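Local coordinates for porin B (Pseudomonas putida, PDB 4GEY), which probably serves as an outer-membrane beta-barrel channel for the uptake of sugars such as glucose, at residues 20-26 and 400-404; 42-46 and 73-77; 332-336 and 347-352; 365-369 and 382-386. The protein carries 2 engineered substitutions. All blocks are in the same frame, centred on the assembly; numbering follows the deposited sequence.

Contact 1: residues 20-26 and 400-404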
loop_
_atom_site.group_PDB
_atom_site.type_symbol
_atom_site.label_atom_id
_atom_site.label_comp_id
_atom_site.label_asym_id
_atom_site.label_seq_id
_atom_site.Cartn_x
_atom_site.Cartn_y
_atom_site.Cartn_z
ATOM N N SER A 20 -21.707 -11.214 -18.345
ATOM C CA SER A 20 -22.687 -11.837 -17.465
ATOM C C SER A 20 -22.385 -11.742 -15.976
ATOM O O SER A 20 -21.238 -11.553 -15.559
ATOM C CB SER A 20 -22.797 -13.313 -17.829
ATOM O OG SER A 20 -21.562 -13.974 -17.576
ATOM N N SER A 21 -23.430 -11.936 -15.180
ATOM C CA SER A 21 -23.353 -11.797 -13.735
ATOM C C SER A 21 -22.270 -12.642 -13.084
ATOM O O SER A 21 -21.588 -12.164 -12.165
ATOM C CB SER A 21 -24.706 -12.108 -13.104
ATOM O OG SER A 21 -25.634 -11.070 -13.387
ATOM N N GLU A 22 -22.090 -13.874 -13.558
ATOM C CA GLU A 22 -21.170 -14.794 -12.890
ATOM C C GLU A 22 -19.811 -15.018 -13.543
ATOM O O GLU A 22 -18.973 -15.703 -12.970
ATOM C CB GLU A 22 -21.831 -16.140 -12.560
ATOM C CG GLU A 22 -23.294 -16.278 -12.933
ATOM C CD GLU A 22 -24.201 -16.485 -11.731
ATOM O OE1 GLU A 22 -24.129 -15.672 -10.785
ATOM O OE2 GLU A 22 -24.997 -17.452 -11.743
ATOM N N SER A 23 -19.577 -14.451 -14.720
ATOM C CA SER A 23 -18.229 -14.465 -15.289
ATOM C C SER A 23 -17.321 -13.567 -14.461
ATOM O O SER A 23 -17.716 -12.463 -14.096
ATOM C CB SER A 23 -18.252 -13.949 -16.721
ATOM O OG SER A 23 -16.948 -13.885 -17.249
ATOM N N LYS A 24 -16.107 -14.008 -14.166
ATOM C CA LYS A 24 -15.173 -13.125 -13.473
ATOM C C LYS A 24 -14.450 -12.203 -14.456
ATOM O O LYS A 24 -13.606 -11.394 -14.068
ATOM C CB LYS A 24 -14.190 -13.909 -12.602
ATOM C CG LYS A 24 -13.225 -14.831 -13.343
ATOM C CD LYS A 24 -12.153 -15.309 -12.362
ATOM C CE LYS A 24 -11.170 -16.300 -12.975
ATOM N NZ LYS A 24 -10.165 -16.766 -11.965
ATOM N N TRP A 25 -14.792 -12.334 -15.732
ATOM C CA TRP A 25 -14.310 -11.412 -16.757
ATOM C C TRP A 25 -15.457 -10.718 -17.517
ATOM O O TRP A 25 -16.414 -11.345 -17.976
ATOM C CB TRP A 25 -13.420 -12.128 -17.762
ATOM C CG TRP A 25 -12.522 -13.159 -17.184
ATOM C CD1 TRP A 25 -11.458 -12.954 -16.358
ATOM C CD2 TRP A 25 -12.589 -14.569 -17.414
ATOM N NE1 TRP A 25 -10.867 -14.155 -16.045
ATOM C CE2 TRP A 25 -11.542 -15.162 -16.681
ATOM C CE3 TRP A 25 -13.434 -15.388 -18.165
ATOM C CZ2 TRP A 25 -11.315 -16.544 -16.682
ATOM C CZ3 TRP A 25 -13.209 -16.759 -18.164
ATOM C CH2 TRP A 25 -12.157 -17.321 -17.425
HETATM N N MSE A 26 -15.339 -9.413 -17.671
HETATM C CA MSE A 26 -16.366 -8.665 -18.372
HETATM C C MSE A 26 -16.509 -9.108 -19.818
HETATM O O MSE A 26 -17.613 -9.113 -20.362
HETATM C CB MSE A 26 -16.052 -7.180 -18.317
HETATM C CG MSE A 26 -17.158 -6.320 -18.845
HETATM SE SE MSE A 26 -16.578 -4.465 -18.879
HETATM C CE MSE A 26 -16.096 -4.323 -20.769
ATOM N N VAL A 400 -21.804 -5.899 -7.916
ATOM C CA VAL A 400 -22.635 -5.785 -9.103
ATOM C C VAL A 400 -22.595 -7.074 -9.912
ATOM O O VAL A 400 -23.623 -7.693 -10.153
ATOM C CB VAL A 400 -22.213 -4.605 -10.022
ATOM C CG1 VAL A 400 -23.343 -4.310 -11.004
ATOM C CG2 VAL A 400 -21.894 -3.374 -9.223
ATOM N N THR A 401 -21.397 -7.450 -10.346
ATOM C CA THR A 401 -21.159 -8.755 -10.956
ATOM C C THR A 401 -19.924 -9.379 -10.334
ATOM O O THR A 401 -19.355 -8.833 -9.392
ATOM C CB THR A 401 -20.946 -8.659 -12.479
ATOM O OG1 THR A 401 -19.780 -7.870 -12.761
ATOM C CG2 THR A 401 -22.174 -8.048 -13.156
ATOM N N ASN A 402 -19.506 -10.526 -10.856
ATOM C CA ASN A 402 -18.238 -11.114 -10.425
ATOM C C ASN A 402 -17.060 -10.410 -11.081
ATOM O O ASN A 402 -15.902 -10.697 -10.760
ATOM C CB ASN A 402 -18.196 -12.612 -10.727
ATOM C CG ASN A 402 -18.954 -13.431 -9.700
ATOM O OD1 ASN A 402 -19.105 -13.014 -8.549
ATOM N ND2 ASN A 402 -19.429 -14.603 -10.106
ATOM N N TRP A 403 -17.357 -9.488 -11.998
ATOM C CA TRP A 403 -16.321 -8.720 -12.667
ATOM C C TRP A 403 -16.418 -7.233 -12.347
ATOM O O TRP A 403 -15.647 -6.433 -12.875
ATOM C CB TRP A 403 -16.342 -8.960 -14.184
ATOM C CG TRP A 403 -17.694 -8.757 -14.850
ATOM C CD1 TRP A 403 -18.608 -9.725 -15.162
ATOM C CD2 TRP A 403 -18.264 -7.513 -15.288
ATOM N NE1 TRP A 403 -19.719 -9.156 -15.760
ATOM C CE2 TRP A 403 -19.530 -7.802 -15.844
ATOM C CE3 TRP A 403 -17.835 -6.185 -15.247
ATOM C CZ2 TRP A 403 -20.369 -6.807 -16.367
ATOM C CZ3 TRP A 403 -18.675 -5.192 -15.766
ATOM C CH2 TRP A 403 -19.919 -5.513 -16.322
ATOM N N LEU A 404 -17.353 -6.859 -11.481
ATOM C CA LEU A 404 -17.562 -5.450 -11.166
ATOM C C LEU A 404 -17.996 -5.243 -9.716
ATOM O O LEU A 404 -19.010 -5.787 -9.278
ATOM C CB LEU A 404 -18.609 -4.847 -12.105
ATOM C CG LEU A 404 -18.609 -3.329 -12.401
ATOM C CD1 LEU A 404 -20.013 -2.750 -12.371
ATOM C CD2 LEU A 404 -17.685 -2.525 -11.514
#
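Backbone carbonyls of an N-terminal loop are gathered by a tight strand-to-strand turn in this polar surface contact, where residues 20-26, ahead of helix 33-40, pack against the turn linking strands 388-399 and 404-414. Three hydrogen bonds follow in order. W403 NE1 donates to S20 O (2.8 Å), N402 N to S21 O (3.0 Å), and N402 ND2 to E22 O (3.1 Å, almost linear). The side chains of S20, S21 and E22 start away from the turn, so the N-terminal loop presents mainly its main chain. S23 O comes next, 3.4 Å from N402 CB and, at the indole edge, 3.1 Å from W403 CD1. The turn holds its own shape through an ST turn, W403 N to T401 OG1 at 3.0 Å. Short turns of this kind, close to both chain termini, mark the periplasmic rim of porin barrels, and this end is probably the same. Selenomethionine M26 closes the contact over the ring: CG lies 3.6 Å from the centroid of the W403 six-membered ring, a CH-pi contact, with SE oblique at 4.5 Å in a Met-aromatic contact. The backbones of M26 and W403 both hydrogen-bond to S435 of the last strand.

Contact 2: residues 42-46 and 73-77; sequences YDFTL and ALGAH
F44, in the m rotamer with chi2 near -80°, lies alongside A76, its CE1 4.0 Å from A76 CB. Next on the same face, L46 meets L74, CG to CD2 4.0 Å. Both segments are extended and run antiparallel (174° between axes, 4.7 Å at closest approach). D43 and H77 form a hydrogen-bonded pair, with D43 N to H77 O and H77 N to D43 O both 3.1 Å. T45 and G75 form the next, with T45 N to G75 O 3.1 Å and G75 N to T45 O 2.8 Å. F44-A76 and L46-L74 are the non-hydrogen-bonded pairs between and beyond, CA to CA 4.7 and 4.6 Å. The ladder belongs to the first hairpin of the porin barrel, strands 42-57 and 66-79. The face bearing F44, L46, L74 and A76 is apolar, consistent with the outer wall of a membrane barrel; D43, T45 and H77 take the other face, probably the channel side. There D43 (t) and H77 (t) stand side by side, D43 CB 3.7 Å from H77 CB. D43 OD2 is near the imidazole edge. T45 is p, its OG1 3.6 Å from G75 CA; an ideal CB on G75 would clash with that OG1 at 2.6 Å. A73 touches W186 of the glucose pocket, while the L46 backbone hydrogen-bonds to that of the C-terminal F436.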
loop_
_atom_site.group_PDB
_atom_site.type_symbol
_atom_site.label_atom_id
_atom_site.label_comp_id
_atom_site.label_asym_id
_atom_site.label_seq_id
_atom_site.Cartn_x
_atom_site.Cartn_y
_atom_site.Cartn_z
ATOM N N TYR A 42 -1.991 -20.430 -19.556
ATOM C CA TYR A 42 -1.971 -18.978 -19.747
ATOM C C TYR A 42 -3.179 -18.264 -19.122
ATOM O O TYR A 42 -4.328 -18.530 -19.476
ATOM C CB TYR A 42 -1.905 -18.624 -21.234
ATOM C CG TYR A 42 -0.714 -19.188 -21.963
ATOM C CD1 TYR A 42 -0.685 -20.523 -22.359
ATOM C CD2 TYR A 42 0.372 -18.385 -22.280
ATOM C CE1 TYR A 42 0.402 -21.045 -23.030
ATOM C CE2 TYR A 42 1.466 -18.896 -22.955
ATOM C CZ TYR A 42 1.472 -20.225 -23.325
ATOM O OH TYR A 42 2.551 -20.739 -23.988
ATOM N N ASP A 43 -2.906 -17.332 -18.218
ATOM C CA ASP A 43 -3.950 -16.565 -17.560
ATOM C C ASP A 43 -3.709 -15.090 -17.841
ATOM O O ASP A 43 -2.902 -14.446 -17.166
ATOM C CB ASP A 43 -3.923 -16.851 -16.058
ATOM C CG ASP A 43 -5.106 -16.255 -15.309
ATOM O OD1 ASP A 43 -5.999 -15.655 -15.951
ATOM O OD2 ASP A 43 -5.147 -16.408 -14.064
ATOM N N PHE A 44 -4.393 -14.561 -18.853
ATOM C CA PHE A 44 -4.254 -13.151 -19.202
ATOM C C PHE A 44 -5.321 -12.329 -18.504
ATOM O O PHE A 44 -6.497 -12.690 -18.514
ATOM C CB PHE A 44 -4.350 -12.939 -20.715
ATOM C CG PHE A 44 -3.263 -13.622 -21.499
ATOM C CD1 PHE A 44 -2.002 -13.054 -21.602
ATOM C CD2 PHE A 44 -3.507 -14.827 -22.148
ATOM C CE1 PHE A 44 -0.997 -13.687 -22.329
ATOM C CE2 PHE A 44 -2.513 -15.460 -22.879
ATOM C CZ PHE A 44 -1.253 -14.891 -22.967
ATOM N N THR A 45 -4.907 -11.220 -17.900
ATOM C CA THR A 45 -5.831 -10.384 -17.150
ATOM C C THR A 45 -5.677 -8.901 -17.447
ATOM O O THR A 45 -4.580 -8.420 -17.708
ATOM C CB THR A 45 -5.613 -10.583 -15.664
ATOM O OG1 THR A 45 -4.265 -10.219 -15.348
ATOM C CG2 THR A 45 -5.832 -12.042 -15.312
ATOM N N LEU A 46 -6.788 -8.179 -17.388
ATOM C CA LEU A 46 -6.776 -6.728 -17.552
ATOM C C LEU A 46 -7.710 -6.139 -16.514
ATOM O O LEU A 46 -8.931 -6.159 -16.674
ATOM C CB LEU A 46 -7.225 -6.330 -18.959
ATOM C CG LEU A 46 -6.650 -5.022 -19.513
ATOM C CD1 LEU A 46 -7.719 -4.194 -20.226
ATOM C CD2 LEU A 46 -5.927 -4.197 -18.444
ATOM N N ALA A 73 -4.251 -2.529 -15.205
ATOM C CA ALA A 73 -3.186 -3.496 -14.964
ATOM C C ALA A 73 -3.285 -4.671 -15.939
ATOM O O ALA A 73 -4.270 -5.406 -15.948
ATOM C CB ALA A 73 -3.219 -3.969 -13.522
ATOM N N LEU A 74 -2.260 -4.834 -16.765
ATOM C CA LEU A 74 -2.267 -5.834 -17.824
ATOM C C LEU A 74 -1.337 -6.950 -17.377
ATOM O O LEU A 74 -0.180 -6.696 -17.057
ATOM C CB LEU A 74 -1.793 -5.184 -19.129
ATOM C CG LEU A 74 -1.911 -5.805 -20.525
ATOM C CD1 LEU A 74 -0.671 -6.592 -20.878
ATOM C CD2 LEU A 74 -3.138 -6.680 -20.614
ATOM N N GLY A 75 -1.836 -8.182 -17.328
ATOM C CA GLY A 75 -1.076 -9.260 -16.724
ATOM C C GLY A 75 -0.976 -10.531 -17.545
ATOM O O GLY A 75 -1.868 -10.870 -18.332
ATOM N N ALA A 76 0.126 -11.243 -17.364
ATOM C CA ALA A 76 0.292 -12.543 -17.997
ATOM C C ALA A 76 0.883 -13.532 -16.997
ATOM O O ALA A 76 1.999 -13.352 -16.512
ATOM C CB ALA A 76 1.170 -12.429 -19.227
ATOM N N HIS A 77 0.111 -14.566 -16.687
ATOM C CA HIS A 77 0.463 -15.531 -15.654
ATOM C C HIS A 77 0.729 -16.880 -16.297
ATOM O O HIS A 77 -0.178 -17.508 -16.840
ATOM C CB HIS A 77 -0.694 -15.664 -14.676
ATOM C CG HIS A 77 -0.314 -16.256 -13.358
ATOM N ND1 HIS A 77 0.994 -16.348 -12.931
ATOM C CD2 HIS A 77 -1.070 -16.780 -12.364
ATOM C CE1 HIS A 77 1.026 -16.901 -11.734
ATOM N NE2 HIS A 77 -0.213 -17.173 -11.366
#

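Contact 3: residues 332-336 and 347-352; sequences VGLVY and DIGFGV
V332 begins an antiparallel ladder with V352: V332 N to V352 O is 2.8 Å, V352 N to V332 O 2.7 Å. G333 faces G351 as a non-hydrogen-bonded pair with CA atoms only 3.9 Å apart; a CB on G333 would clash with F350 O. L334 (p) pairs with F350 (t): L334 N to F350 O is 2.7 Å, F350 N to L334 O 2.9 Å, and L334 CD1 lies 4.3 Å from F350 CB. These extended strands (174° between axes, 4.5 Å at closest approach) form a beta hairpin of strands 326-337 and 347-357 in the antiparallel porin barrel. V332, L334, Y336, I348, F350 and V352 make one largely apolar face, probably lipid-facing, V352 being close to a bound detergent; V335 points to the opposite face, where G333, G349 and G351 put no side chain. Y336 (t) ends the run, with Y336 N to I348 O 2.8 Å and I348 N to Y336 O 2.7 Å; its OH is hydrogen-bonded to H302, and D347 OD2 to Y395.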
loop_
_atom_site.group_PDB
_atom_site.type_symbol
_atom_site.label_atom_id
_atom_site.label_comp_id
_atom_site.label_asym_id
_atom_site.label_seq_id
_atom_site.Cartn_x
_atom_site.Cartn_y
_atom_site.Cartn_z
ATOM N N VAL A 332 -6.816 0.057 13.084
ATOM C CA VAL A 332 -7.787 -0.929 13.522
ATOM C C VAL A 332 -9.030 -0.768 12.651
ATOM O O VAL A 332 -9.367 0.349 12.248
ATOM C CB VAL A 332 -8.098 -0.722 15.019
ATOM C CG1 VAL A 332 -9.509 -1.072 15.340
ATOM C CG2 VAL A 332 -7.162 -1.566 15.853
ATOM N N GLY A 333 -9.697 -1.867 12.321
ATOM C CA GLY A 333 -10.922 -1.757 11.546
ATOM C C GLY A 333 -11.688 -3.055 11.464
ATOM O O GLY A 333 -11.301 -4.060 12.075
ATOM N N LEU A 334 -12.782 -3.050 10.712
ATOM C CA LEU A 334 -13.565 -4.274 10.511
ATOM C C LEU A 334 -14.191 -4.294 9.137
ATOM O O LEU A 334 -14.330 -3.253 8.510
ATOM C CB LEU A 334 -14.651 -4.420 11.580
ATOM C CG LEU A 334 -15.661 -3.280 11.778
ATOM C CD1 LEU A 334 -16.782 -3.287 10.734
ATOM C CD2 LEU A 334 -16.246 -3.354 13.177
ATOM N N VAL A 335 -14.553 -5.475 8.651
ATOM C CA VAL A 335 -15.449 -5.530 7.497
ATOM C C VAL A 335 -16.459 -6.641 7.641
ATOM O O VAL A 335 -16.125 -7.733 8.101
ATOM C CB VAL A 335 -14.738 -5.569 6.101
ATOM C CG1 VAL A 335 -13.251 -5.743 6.218
ATOM C CG2 VAL A 335 -15.354 -6.626 5.209
ATOM N N TYR A 336 -17.708 -6.342 7.293
ATOM C CA TYR A 336 -18.760 -7.341 7.346
ATOM C C TYR A 336 -19.169 -7.708 5.924
ATOM O O TYR A 336 -19.578 -6.835 5.158
ATOM C CB TYR A 336 -19.961 -6.827 8.135
ATOM C CG TYR A 336 -20.813 -7.948 8.671
ATOM C CD1 TYR A 336 -21.510 -8.786 7.813
ATOM C CD2 TYR A 336 -20.909 -8.186 10.036
ATOM C CE1 TYR A 336 -22.276 -9.829 8.298
ATOM C CE2 TYR A 336 -21.676 -9.237 10.531
ATOM C CZ TYR A 336 -22.354 -10.059 9.657
ATOM O OH TYR A 336 -23.117 -11.114 10.137
ATOM N N ASP A 347 -20.255 -5.936 1.021
ATOM C CA ASP A 347 -19.493 -5.764 2.257
ATOM C C ASP A 347 -19.551 -4.350 2.840
ATOM O O ASP A 347 -19.791 -3.361 2.133
ATOM C CB ASP A 347 -18.057 -6.304 2.135
ATOM C CG ASP A 347 -17.194 -5.512 1.165
ATOM O OD1 ASP A 347 -17.743 -4.922 0.208
ATOM O OD2 ASP A 347 -15.950 -5.490 1.351
ATOM N N ILE A 348 -19.395 -4.281 4.158
ATOM C CA ILE A 348 -19.364 -3.012 4.866
ATOM C C ILE A 348 -18.017 -2.877 5.552
ATOM O O ILE A 348 -17.637 -3.741 6.331
ATOM C CB ILE A 348 -20.454 -2.952 5.929
ATOM C CG1 ILE A 348 -21.822 -3.057 5.280
ATOM C CG2 ILE A 348 -20.373 -1.641 6.675
ATOM C CD1 ILE A 348 -22.950 -3.048 6.254
ATOM N N GLY A 349 -17.288 -1.806 5.262
ATOM C CA GLY A 349 -15.992 -1.606 5.880
ATOM C C GLY A 349 -15.929 -0.399 6.797
ATOM O O GLY A 349 -16.584 0.618 6.547
ATOM N N PHE A 350 -15.142 -0.512 7.866
ATOM C CA PHE A 350 -14.799 0.642 8.678
ATOM C C PHE A 350 -13.395 0.516 9.248
ATOM O O PHE A 350 -13.034 -0.528 9.787
ATOM C CB PHE A 350 -15.786 0.837 9.809
ATOM C CG PHE A 350 -15.369 1.897 10.764
ATOM C CD1 PHE A 350 -15.442 3.228 10.400
ATOM C CD2 PHE A 350 -14.867 1.569 12.011
ATOM C CE1 PHE A 350 -15.033 4.219 11.267
ATOM C CE2 PHE A 350 -14.465 2.549 12.883
ATOM C CZ PHE A 350 -14.544 3.881 12.513
ATOM N N GLY A 351 -12.608 1.584 9.139
ATOM C CA GLY A 351 -11.238 1.565 9.607
ATOM C C GLY A 351 -10.774 2.878 10.204
ATOM O O GLY A 351 -11.158 3.951 9.748
ATOM N N VAL A 352 -9.929 2.797 11.224
ATOM C CA VAL A 352 -9.350 3.987 11.839
ATOM C C VAL A 352 -7.856 3.783 11.859
ATOM O O VAL A 352 -7.392 2.691 12.174
ATOM C CB VAL A 352 -9.781 4.182 13.310
ATOM C CG1 VAL A 352 -9.787 5.673 13.668
ATOM C CG2 VAL A 352 -11.140 3.565 13.570
#

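Contact 4: residues 365-369 and 382-386; sequences AELLN and FVPLQ
The carboxamide of N369 (chi1 m, chi2 near -30°) grips the main chain of V383 at two points: V383 N donates to N369 OD1 (2.9 Å) and N369 ND2 donates to V383 O (3.1 Å), both nearly straight. One helix side chain thus pairs with both polar backbone atoms of one residue in an extended loop. F382 is t with chi2 near 88°, which sets its ring so that N369 ND2 lies over one face, 3.1 Å from F382 CE1. Residues 365-369 are regular helix, N369 N to A365 O 3.0 Å, so A365, one turn earlier, projects on the same side. The CA atoms of A365 and V383 are 6.1 Å apart, as are those of N369 and F382. A365 CB packs at 4.0 Å on V383 CG1 (V383 is t). A365 CB also lies 3.9 Å from L385 CD2 (L385 m, t). L368 CD2 adds a looser touch at 4.5 Å to V383 CG1, and E366 OE2 lies 3.6 Å from L385 CD1. Helix 359-372 is folded against the return leg of its own barrel loop before strand 388-399; L367, turned from the loop, meets helix 275-278, which L368 touches too.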
loop_
_atom_site.group_PDB
_atom_site.type_symbol
_atom_site.label_atom_id
_atom_site.label_comp_id
_atom_site.label_asym_id
_atom_site.label_seq_id
_atom_site.Cartn_x
_atom_site.Cartn_y
_atom_site.Cartn_z
ATOM N N ALA A 365 11.507 21.702 13.334
ATOM C CA ALA A 365 10.672 22.715 12.721
ATOM C C ALA A 365 10.524 23.923 13.644
ATOM O O ALA A 365 10.573 25.074 13.196
ATOM C CB ALA A 365 9.314 22.142 12.378
ATOM N N GLU A 366 10.335 23.650 14.933
ATOM C CA GLU A 366 10.162 24.712 15.913
ATOM C C GLU A 366 11.404 25.591 15.911
ATOM O O GLU A 366 11.323 26.820 15.984
ATOM C CB GLU A 366 9.907 24.122 17.294
ATOM C CG GLU A 366 8.444 24.003 17.653
ATOM C CD GLU A 366 8.212 23.134 18.870
ATOM O OE1 GLU A 366 9.121 22.354 19.233
ATOM O OE2 GLU A 366 7.114 23.221 19.461
ATOM N N LEU A 367 12.552 24.935 15.788
ATOM C CA LEU A 367 13.833 25.606 15.662
ATOM C C LEU A 367 13.921 26.497 14.429
ATOM O O LEU A 367 14.362 27.646 14.524
ATOM C CB LEU A 367 14.941 24.566 15.616
ATOM C CG LEU A 367 15.966 24.633 16.741
ATOM C CD1 LEU A 367 15.293 25.042 18.045
ATOM C CD2 LEU A 367 16.626 23.268 16.860
ATOM N N LEU A 368 13.524 25.956 13.275
ATOM C CA LEU A 368 13.475 26.711 12.020
ATOM C C LEU A 368 12.676 28.004 12.182
ATOM O O LEU A 368 13.123 29.085 11.777
ATOM C CB LEU A 368 12.840 25.864 10.914
ATOM C CG LEU A 368 13.667 25.149 9.836
ATOM C CD1 LEU A 368 15.124 25.070 10.196
ATOM C CD2 LEU A 368 13.105 23.756 9.571
ATOM N N ASN A 369 11.498 27.885 12.790
ATOM C CA ASN A 369 10.611 29.031 12.956
ATOM C C ASN A 369 11.212 30.049 13.908
ATOM O O ASN A 369 11.084 31.258 13.710
ATOM C CB ASN A 369 9.244 28.596 13.462
ATOM C CG ASN A 369 8.480 27.753 12.448
ATOM O OD1 ASN A 369 8.641 27.918 11.240
ATOM N ND2 ASN A 369 7.637 26.847 12.943
ATOM N N PHE A 382 6.462 30.106 7.288
ATOM C CA PHE A 382 6.360 29.365 8.531
ATOM C C PHE A 382 6.340 27.905 8.152
ATOM O O PHE A 382 5.774 27.537 7.123
ATOM C CB PHE A 382 5.097 29.762 9.309
ATOM C CG PHE A 382 4.899 29.012 10.610
ATOM C CD1 PHE A 382 5.460 29.485 11.804
ATOM C CD2 PHE A 382 4.123 27.851 10.652
ATOM C CE1 PHE A 382 5.269 28.799 13.015
ATOM C CE2 PHE A 382 3.926 27.158 11.858
ATOM C CZ PHE A 382 4.507 27.629 13.037
ATOM N N VAL A 383 6.968 27.077 8.981
ATOM C CA VAL A 383 7.077 25.648 8.728
ATOM C C VAL A 383 6.221 24.851 9.707
ATOM O O VAL A 383 6.559 24.733 10.879
ATOM C CB VAL A 383 8.552 25.216 8.818
ATOM C CG1 VAL A 383 8.708 23.684 8.709
ATOM C CG2 VAL A 383 9.348 25.949 7.755
ATOM N N PRO A 384 5.101 24.307 9.222
ATOM C CA PRO A 384 4.094 23.638 10.058
ATOM C C PRO A 384 4.657 22.568 10.972
ATOM O O PRO A 384 5.571 21.848 10.586
ATOM C CB PRO A 384 3.144 23.017 9.034
ATOM C CG PRO A 384 3.203 23.991 7.873
ATOM C CD PRO A 384 4.658 24.441 7.821
ATOM N N LEU A 385 4.107 22.498 12.184
ATOM C CA LEU A 385 4.514 21.526 13.183
ATOM C C LEU A 385 3.726 20.253 12.948
ATOM O O LEU A 385 2.503 20.222 13.109
ATOM C CB LEU A 385 4.254 22.063 14.598
ATOM C CG LEU A 385 4.967 23.350 15.060
ATOM C CD1 LEU A 385 4.941 23.438 16.566
ATOM C CD2 LEU A 385 6.404 23.426 14.565
ATOM N N GLN A 386 4.425 19.204 12.542
ATOM C CA GLN A 386 3.761 17.952 12.222
ATOM C C GLN A 386 3.712 17.021 13.418
ATOM O O GLN A 386 4.742 16.658 13.973
ATOM C CB GLN A 386 4.440 17.276 11.045
ATOM C CG GLN A 386 4.279 18.043 9.774
ATOM C CD GLN A 386 4.874 17.321 8.599
ATOM O OE1 GLN A 386 6.096 17.235 8.463
ATOM N NE2 GLN A 386 4.014 16.795 7.733
#

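In the fold
Contacts 2 and 3 are hairpin ladders in the same curled antiparallel sheet, their centres about 30 Å apart. Contact 1 joins the N-terminal loop to a turn near the C-terminus, so contacts 2, 3 and 4, which follow one another along the chain, all fall within the long interval it spans. It lies about 17 Å from contact 2 and about 24 Å from contact 3, centre to centre. Contact 4 sits across the chain's centre from contacts 1 and 2, about 51 and about 48 Å away between centres; helix 359-372 follows directly on strand 347-357 of contact 3. Together they sample the wall and both ends of the barrel, contact 1 probably at the periplasmic and contact 4 at the extracellular rim.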